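PDB 2VOZ: iron uptake protein A2, which binds ferric iron in the periplasm and is probably a substrate-binding subunit of an ABC transporter for iron import. Local coordinates for residues N45-D48 with A49-D52; L161-P164 with S165-Y169; Y226-R229 with L230-T234. All coordinates share one frame; numbering follows the deposited sequence.

How the interactions relate
The three contacts come in series along the chain, each local to one turn or helix. Interaction 1 forms the first turn of helix 48-54, just after the iron-binding residues His43 and Tyr44. Interaction 2 leads from strand 160-161 into helix 168-181; interaction 3 lies on helix 224-232. Their centres are about 21 Å apart, yet the hydroxyls of the iron ligands Tyr169 and Tyr226 meet. The centre of interaction 1 is about 30 Å from that of interaction 2 and 22 Å from that of interaction 3, but a salt bridge from Asp52 to Lys232 of the second subunit joins interactions 1 and 3 across subunits. Residues of the iron site thus come from separate parts of the chain.

Interaction 1 (N45-D48 with A49-D52); sequences NTDD and ALYD
The first turn of helix 48-54, in the periplasmic solute-binding fold, brings Asp47 under the ring of Tyr51 just after the iron-binding residues His43 and Tyr44. Tyr51 N donates to Asp47 O at 3.0 Å, and one residue on Asp52 N donates to Asp48 O. The same Asp47 carbonyl oxygen lies over one face of the Tyr51 ring, towards its rim. With CG of Tyr51 beside its own backbone N (chi1 -63°), the ring runs back along the helix, and Asp47 CB makes a CH-pi contact 4.3 Å from the ring centroid. The two side chains point the same way, so their polar ends come together: one water gives a proton to Asp47 OD2 and takes one from Tyr51 OH at 2.6 Å. Aspartate suits the place because OD2 also pairs with Arg42, while Phe294 of helix 288-297 packs against both side chains. An alanine in place of Tyr51 would probably leave the water without its hydroxyl partner and uncover the CB of Asp47. Asp48 points to a different side of the helix, roughly at right angles to Asp47, and its OD1 accepts from His43 NE2, a second-shell bond consistent with positioning that iron-binding histidine. Leucine suits the next turn because the branch of Leu50 packs on Tyr293 and Phe294; its CD1 lies 3.9 Å from Asp47 OD1.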
loop_
_atom_site.group_PDB
_atom_site.type_symbol
_atom_site.label_atom_id
_atom_site.label_comp_id
_atom_site.label_asym_id
_atom_site.label_seq_id
_atom_site.Cartn_x
_atom_site.Cartn_y
_atom_site.Cartn_z
ATOM N N ASN B 45 -3.964 -6.461 -5.204
ATOM C CA ASN B 45 -2.581 -6.698 -4.726
ATOM C C ASN B 45 -2.320 -8.162 -4.813
ATOM O O ASN B 45 -1.244 -8.676 -5.188
ATOM C CB ASN B 45 -2.468 -6.278 -3.250
ATOM C CG ASN B 45 -1.964 -4.887 -3.107
ATOM O OD1 ASN B 45 -1.596 -4.239 -4.110
ATOM N ND2 ASN B 45 -1.927 -4.386 -1.861
ATOM N N THR B 46 -3.376 -8.875 -4.507
ATOM C CA THR B 46 -3.233 -10.301 -4.518
ATOM C C THR B 46 -2.897 -10.946 -5.869
ATOM O O THR B 46 -2.374 -12.021 -5.837
ATOM C CB THR B 46 -4.418 -11.005 -3.740
ATOM O OG1 THR B 46 -5.678 -10.698 -4.328
ATOM C CG2 THR B 46 -4.427 -10.625 -2.243
ATOM N N ASP B 47 -3.107 -10.275 -7.031
ATOM C CA ASP B 47 -2.827 -10.793 -8.418
ATOM C C ASP B 47 -1.359 -10.769 -8.924
ATOM O O ASP B 47 -0.990 -11.452 -9.895
ATOM C CB ASP B 47 -3.563 -9.915 -9.458
ATOM C CG ASP B 47 -5.056 -10.002 -9.380
ATOM O OD1 ASP B 47 -5.579 -10.958 -8.794
ATOM O OD2 ASP B 47 -5.718 -9.091 -9.948
ATOM N N ASP B 48 -0.507 -9.968 -8.309
ATOM C CA ASP B 48 0.863 -9.876 -8.882
ATOM C C ASP B 48 1.636 -11.199 -8.949
ATOM O O ASP B 48 2.379 -11.410 -9.894
ATOM C CB ASP B 48 1.692 -8.833 -8.176
ATOM C CG ASP B 48 0.963 -7.515 -8.055
ATOM O OD1 ASP B 48 0.347 -7.052 -9.064
ATOM O OD2 ASP B 48 1.012 -6.976 -6.930
ATOM N N ALA B 49 1.467 -12.073 -7.960
ATOM C CA ALA B 49 2.151 -13.353 -8.024
ATOM C C ALA B 49 1.498 -14.241 -9.104
ATOM O O ALA B 49 2.163 -15.060 -9.732
ATOM C CB ALA B 49 2.147 -14.057 -6.665
ATOM N N LEU B 50 0.186 -14.052 -9.325
ATOM C CA LEU B 50 -0.489 -14.822 -10.362
ATOM C C LEU B 50 0.087 -14.440 -11.722
ATOM O O LEU B 50 0.343 -15.302 -12.529
ATOM C CB LEU B 50 -2.000 -14.590 -10.318
ATOM C CG LEU B 50 -2.675 -14.860 -8.982
ATOM C CD1 LEU B 50 -4.191 -14.562 -9.110
ATOM C CD2 LEU B 50 -2.439 -16.326 -8.499
ATOM N N TYR B 51 0.339 -13.144 -11.933
ATOM C CA TYR B 51 0.871 -12.692 -13.202
ATOM C C TYR B 51 2.328 -13.049 -13.376
ATOM O O TYR B 51 2.732 -13.447 -14.448
ATOM C CB TYR B 51 0.698 -11.191 -13.362
ATOM C CG TYR B 51 -0.734 -10.757 -13.398
ATOM C CD1 TYR B 51 -1.747 -11.638 -13.792
ATOM C CD2 TYR B 51 -1.075 -9.453 -13.072
ATOM C CE1 TYR B 51 -3.089 -11.228 -13.827
ATOM C CE2 TYR B 51 -2.403 -9.021 -13.117
ATOM C CZ TYR B 51 -3.396 -9.906 -13.488
ATOM O OH TYR B 51 -4.713 -9.463 -13.512
ATOM N N ASP B 52 3.131 -12.916 -12.318
ATOM C CA ASP B 52 4.542 -13.278 -12.396
ATOM C C ASP B 52 4.771 -14.722 -12.783
ATOM O O ASP B 52 5.751 -15.043 -13.481
ATOM C CB ASP B 52 5.235 -13.017 -11.063
ATOM C CG ASP B 52 5.787 -11.617 -10.979
ATOM O OD1 ASP B 52 5.297 -10.736 -11.738
ATOM O OD2 ASP B 52 6.704 -11.381 -10.158
HETATM O O HOH W 1 -4.938 -7.334 -11.982
HETATM O O HOH W 2 3.476 -9.119 -11.204
#

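Interaction 2 (L161-P164 with S165-Y169); sequences LVRP and SSNVY
The chain reverses through a type I beta turn from Pro164 to Asn167, closed by Asn167 N donating to Pro164 O at 3.2 Å, the donor lying above the carbonyl plane. Folded back by this turn, the amide of Asn167 stacks on the guanidinium of Arg163. The two planes are only 5° apart, and Asn167 ND2 sits over the centre of the guanidinium face, 3.3 Å from Arg163 CZ. Arg163 NE and Asn167 ND2 are both donors, so no hydrogen bond joins them; the near-parallel planes make it a stack. A bend at chi3 (-57°) turns NE and the guanidinium of Arg163 against the amide. The turn hands over to helix 168-181, whose N-cap is Asn167: with CG anti to the backbone N, OD1 swings over the first turn and accepts from Tyr169 N at 2.8 Å, a weak capping bond. Asparagine suits the position because its carbonyl oxygen caps while its amide nitrogen stacks. Tyr169, an iron ligand, follows at the start of the helix; Arg163 NH1 lies 3.6 Å from Tyr169 CE2, with guanidinium and ring planes 78° apart. The Tyr169 hydroxyl hydrogen-bonds to that of Tyr226, another iron ligand. Proline, its phi restrained by the ring, opens the turn; Pro164 CB lies 3.7 Å from Ser166 OG, a hydroxyl that bonds to Ser166 of the third subunit.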
loop_
_atom_site.group_PDB
_atom_site.type_symbol
_atom_site.label_atom_id
_atom_site.label_comp_id
_atom_site.label_asym_id
_atom_site.label_seq_id
_atom_site.Cartn_x
_atom_site.Cartn_y
_atom_site.Cartn_z
ATOM N N LEU B 161 -34.310 -1.404 -1.949
ATOM C CA LEU B 161 -33.107 -0.589 -2.069
ATOM C C LEU B 161 -32.207 -1.045 -3.209
ATOM O O LEU B 161 -31.843 -2.202 -3.264
ATOM C CB LEU B 161 -32.293 -0.706 -0.799
ATOM C CG LEU B 161 -33.002 -0.083 0.394
ATOM C CD1 LEU B 161 -32.438 -0.756 1.646
ATOM C CD2 LEU B 161 -32.781 1.437 0.430
ATOM N N VAL B 162 -31.885 -0.131 -4.125
ATOM C CA VAL B 162 -30.935 -0.433 -5.196
ATOM C C VAL B 162 -30.197 0.832 -5.593
ATOM O O VAL B 162 -30.741 1.938 -5.421
ATOM C CB VAL B 162 -31.645 -1.094 -6.404
ATOM C CG1 VAL B 162 -32.608 -0.103 -7.075
ATOM C CG2 VAL B 162 -30.617 -1.660 -7.402
ATOM N N ARG B 163 -28.968 0.664 -6.109
ATOM C CA ARG B 163 -28.159 1.838 -6.467
ATOM C C ARG B 163 -28.674 2.439 -7.787
ATOM O O ARG B 163 -29.565 1.882 -8.420
ATOM C CB ARG B 163 -26.696 1.451 -6.541
ATOM C CG ARG B 163 -26.396 0.531 -7.719
ATOM C CD ARG B 163 -24.970 0.025 -7.677
ATOM N NE ARG B 163 -23.966 1.092 -7.661
ATOM C CZ ARG B 163 -22.680 0.851 -7.430
ATOM N NH1 ARG B 163 -22.284 -0.397 -7.180
ATOM N NH2 ARG B 163 -21.800 1.853 -7.440
ATOM N N PRO B 164 -28.165 3.622 -8.173
ATOM C CA PRO B 164 -28.622 4.291 -9.382
ATOM C C PRO B 164 -28.564 3.475 -10.693
ATOM O O PRO B 164 -27.714 2.590 -10.850
ATOM C CB PRO B 164 -27.703 5.506 -9.457
ATOM C CG PRO B 164 -27.430 5.861 -8.025
ATOM C CD PRO B 164 -27.218 4.460 -7.419
ATOM N N SER B 165 -29.446 3.836 -11.630
ATOM C CA SER B 165 -29.566 3.136 -12.901
ATOM C C SER B 165 -28.343 3.255 -13.820
ATOM O O SER B 165 -28.217 2.463 -14.759
ATOM C CB SER B 165 -30.802 3.630 -13.669
ATOM O OG SER B 165 -30.734 5.031 -13.727
ATOM N N SER B 166 -27.494 4.260 -13.579
ATOM C CA SER B 166 -26.233 4.426 -14.340
ATOM C C SER B 166 -25.262 3.276 -14.133
ATOM O O SER B 166 -24.315 3.087 -14.918
ATOM C CB SER B 166 -25.528 5.727 -13.902
ATOM O OG SER B 166 -25.524 5.874 -12.478
ATOM N N ASN B 167 -25.441 2.517 -13.066
ATOM C CA ASN B 167 -24.447 1.520 -12.703
ATOM C C ASN B 167 -24.587 0.281 -13.582
ATOM O O ASN B 167 -25.689 -0.188 -13.826
ATOM C CB ASN B 167 -24.615 1.106 -11.259
ATOM C CG ASN B 167 -23.710 -0.048 -10.905
ATOM O OD1 ASN B 167 -24.154 -1.179 -10.889
ATOM N ND2 ASN B 167 -22.445 0.238 -10.631
ATOM N N VAL B 168 -23.449 -0.185 -14.067
ATOM C CA VAL B 168 -23.463 -1.290 -15.039
ATOM C C VAL B 168 -24.032 -2.577 -14.490
ATOM O O VAL B 168 -24.622 -3.376 -15.260
ATOM C CB VAL B 168 -22.090 -1.505 -15.654
ATOM C CG1 VAL B 168 -21.144 -2.180 -14.620
ATOM C CG2 VAL B 168 -22.210 -2.300 -16.999
ATOM N N TYR B 169 -23.870 -2.840 -13.187
ATOM C CA TYR B 169 -24.490 -4.056 -12.641
ATOM C C TYR B 169 -26.019 -4.053 -12.805
ATOM O O TYR B 169 -26.625 -5.091 -13.085
ATOM C CB TYR B 169 -24.210 -4.240 -11.143
ATOM C CG TYR B 169 -22.772 -4.018 -10.729
ATOM C CD1 TYR B 169 -21.718 -4.319 -11.575
ATOM C CD2 TYR B 169 -22.497 -3.512 -9.452
ATOM C CE1 TYR B 169 -20.395 -4.103 -11.150
ATOM C CE2 TYR B 169 -21.200 -3.315 -9.032
ATOM C CZ TYR B 169 -20.181 -3.595 -9.878
ATOM O OH TYR B 169 -18.893 -3.368 -9.426
#

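Interaction 3 (Y226-R229 with L230-T234)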
loop_
_atom_site.group_PDB
_atom_site.type_symbol
_atom_site.label_atom_id
_atom_site.label_comp_id
_atom_site.label_asym_id
_atom_site.label_seq_id
_atom_site.Cartn_x
_atom_site.Cartn_y
_atom_site.Cartn_z
ATOM N N TYR B 226 -19.896 -8.345 -2.067
ATOM C CA TYR B 226 -19.933 -7.281 -1.079
ATOM C C TYR B 226 -20.287 -7.787 0.295
ATOM O O TYR B 226 -19.776 -7.267 1.291
ATOM C CB TYR B 226 -20.929 -6.197 -1.487
ATOM C CG TYR B 226 -20.489 -5.507 -2.736
ATOM C CD1 TYR B 226 -19.325 -4.714 -2.742
ATOM C CD2 TYR B 226 -21.229 -5.644 -3.911
ATOM C CE1 TYR B 226 -18.900 -4.087 -3.914
ATOM C CE2 TYR B 226 -20.808 -5.014 -5.085
ATOM C CZ TYR B 226 -19.659 -4.235 -5.069
ATOM O OH TYR B 226 -19.234 -3.636 -6.244
ATOM N N TYR B 227 -21.163 -8.786 0.365
ATOM C CA TYR B 227 -21.504 -9.334 1.665
ATOM C C TYR B 227 -20.349 -10.153 2.258
ATOM O O TYR B 227 -20.103 -10.107 3.469
ATOM C CB TYR B 227 -22.773 -10.151 1.542
ATOM C CG TYR B 227 -23.368 -10.609 2.864
ATOM C CD1 TYR B 227 -24.281 -9.807 3.567
ATOM C CD2 TYR B 227 -23.020 -11.830 3.403
ATOM C CE1 TYR B 227 -24.843 -10.234 4.769
ATOM C CE2 TYR B 227 -23.577 -12.270 4.606
ATOM C CZ TYR B 227 -24.492 -11.475 5.278
ATOM O OH TYR B 227 -25.007 -11.951 6.470
ATOM N N ILE B 228 -19.631 -10.854 1.386
ATOM C CA ILE B 228 -18.460 -11.630 1.833
ATOM C C ILE B 228 -17.441 -10.688 2.454
ATOM O O ILE B 228 -16.845 -11.017 3.487
ATOM C CB ILE B 228 -17.873 -12.519 0.704
ATOM C CG1 ILE B 228 -18.971 -13.304 -0.039
ATOM C CG2 ILE B 228 -16.787 -13.452 1.295
ATOM C CD1 ILE B 228 -19.848 -14.195 0.900
ATOM N N ARG B 229 -17.259 -9.487 1.877
ATOM C CA ARG B 229 -16.336 -8.500 2.474
ATOM C C ARG B 229 -16.726 -8.181 3.882
ATOM O O ARG B 229 -15.883 -8.144 4.746
ATOM C CB ARG B 229 -16.340 -7.165 1.731
ATOM C CG ARG B 229 -15.707 -7.246 0.418
ATOM C CD ARG B 229 -15.694 -5.874 -0.242
ATOM N NE ARG B 229 -15.393 -6.044 -1.654
ATOM C CZ ARG B 229 -15.439 -5.058 -2.543
ATOM N NH1 ARG B 229 -15.175 -5.330 -3.809
ATOM N NH2 ARG B 229 -15.721 -3.805 -2.156
ATOM N N LEU B 230 -18.017 -7.921 4.089
ATOM C CA LEU B 230 -18.526 -7.549 5.416
ATOM C C LEU B 230 -18.299 -8.701 6.413
ATOM O O LEU B 230 -17.830 -8.449 7.519
ATOM C CB LEU B 230 -20.015 -7.192 5.351
ATOM C CG LEU B 230 -20.292 -5.890 4.586
ATOM C CD1 LEU B 230 -21.830 -5.688 4.474
ATOM C CD2 LEU B 230 -19.649 -4.702 5.297
ATOM N N GLN B 231 -18.537 -9.951 5.980
ATOM C CA GLN B 231 -18.349 -11.121 6.846
ATOM C C GLN B 231 -16.881 -11.226 7.295
ATOM O O GLN B 231 -16.573 -11.594 8.444
ATOM C CB GLN B 231 -18.776 -12.389 6.113
ATOM C CG GLN B 231 -20.298 -12.532 5.943
ATOM C CD GLN B 231 -20.626 -13.860 5.329
ATOM O OE1 GLN B 231 -20.699 -13.985 4.099
ATOM N NE2 GLN B 231 -20.797 -14.883 6.179
ATOM N N LYS B 232 -15.973 -10.896 6.383
ATOM C CA LYS B 232 -14.550 -11.035 6.652
ATOM C C LYS B 232 -13.975 -9.838 7.454
ATOM O O LYS B 232 -12.847 -9.904 8.020
ATOM C CB LYS B 232 -13.826 -11.213 5.335
ATOM C CG LYS B 232 -14.006 -12.609 4.764
ATOM C CD LYS B 232 -13.233 -12.706 3.462
ATOM C CE LYS B 232 -13.320 -14.107 2.883
ATOM N NZ LYS B 232 -12.388 -14.188 1.741
ATOM N N SER B 233 -14.738 -8.759 7.510
ATOM C CA SER B 233 -14.233 -7.528 8.141
ATOM C C SER B 233 -13.983 -7.707 9.630
ATOM O O SER B 233 -14.765 -8.346 10.313
ATOM C CB SER B 233 -15.244 -6.395 7.942
ATOM O OG SER B 233 -14.811 -5.224 8.621
ATOM N N THR B 234 -12.909 -7.099 10.136
ATOM C CA THR B 234 -12.643 -7.056 11.567
ATOM C C THR B 234 -13.387 -5.932 12.286
ATOM O O THR B 234 -13.314 -5.805 13.534
ATOM C CB THR B 234 -11.130 -6.859 11.828
ATOM O OG1 THR B 234 -10.701 -5.631 11.211
ATOM C CG2 THR B 234 -10.349 -8.026 11.243
#
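Along one side of the helix the ring of Tyr227 meets the amide of Gln231 at its edge: Gln231 OE1 lies near the ring plane, 3.2 Å from Tyr227 CD2, and the amide is turned 52° from the ring. On another side Tyr226 CE1 lies over one face of the Arg229 guanidinium, offset towards its rim. Tyr227 has CG opposite its backbone N (chi1 -171°), which throws the ring out beside the path of Gln231, whose chain extends beyond CG to bring CD within 3.4 Å of Tyr227 CE2. Glutamine fits here because its flexible chain can lie along the aromatic edge while OE1 accepts from His316. Ile228 CD1 comes to 3.3 Å from Gln231 OE1, packing methyl against amide. Further on, the aliphatic chain of Lys232 crosses Ile228, with Lys232 CE 3.9 Å from Ile228 CG2. That long chain lets NZ reach Asp310 and Asn299, and also Asp52 of the second subunit.

The backbone beneath is an ordinary alpha-helix nearing its C-terminal end. Gln231 N donates to Tyr227 O at 3.0 Å, and Lys232 N donates to Ile228 O at 3.0 Å with a weak second bond to Arg229 O. Leu230 suits its place because its apolar branch fills the buried side facing Val241 and Val242 of helix 236-244.

Helix 224-232 follows directly on strand 219-223. Tyr226, an iron ligand, packs on helix 205-213. Ile228, Gln231 and Lys232 rest on Val312 of helix 311-314, while the hydroxyl of Tyr227 bonds to Val245 O in strand 245-248, and its ring meets Tyr134 of strand 124-136.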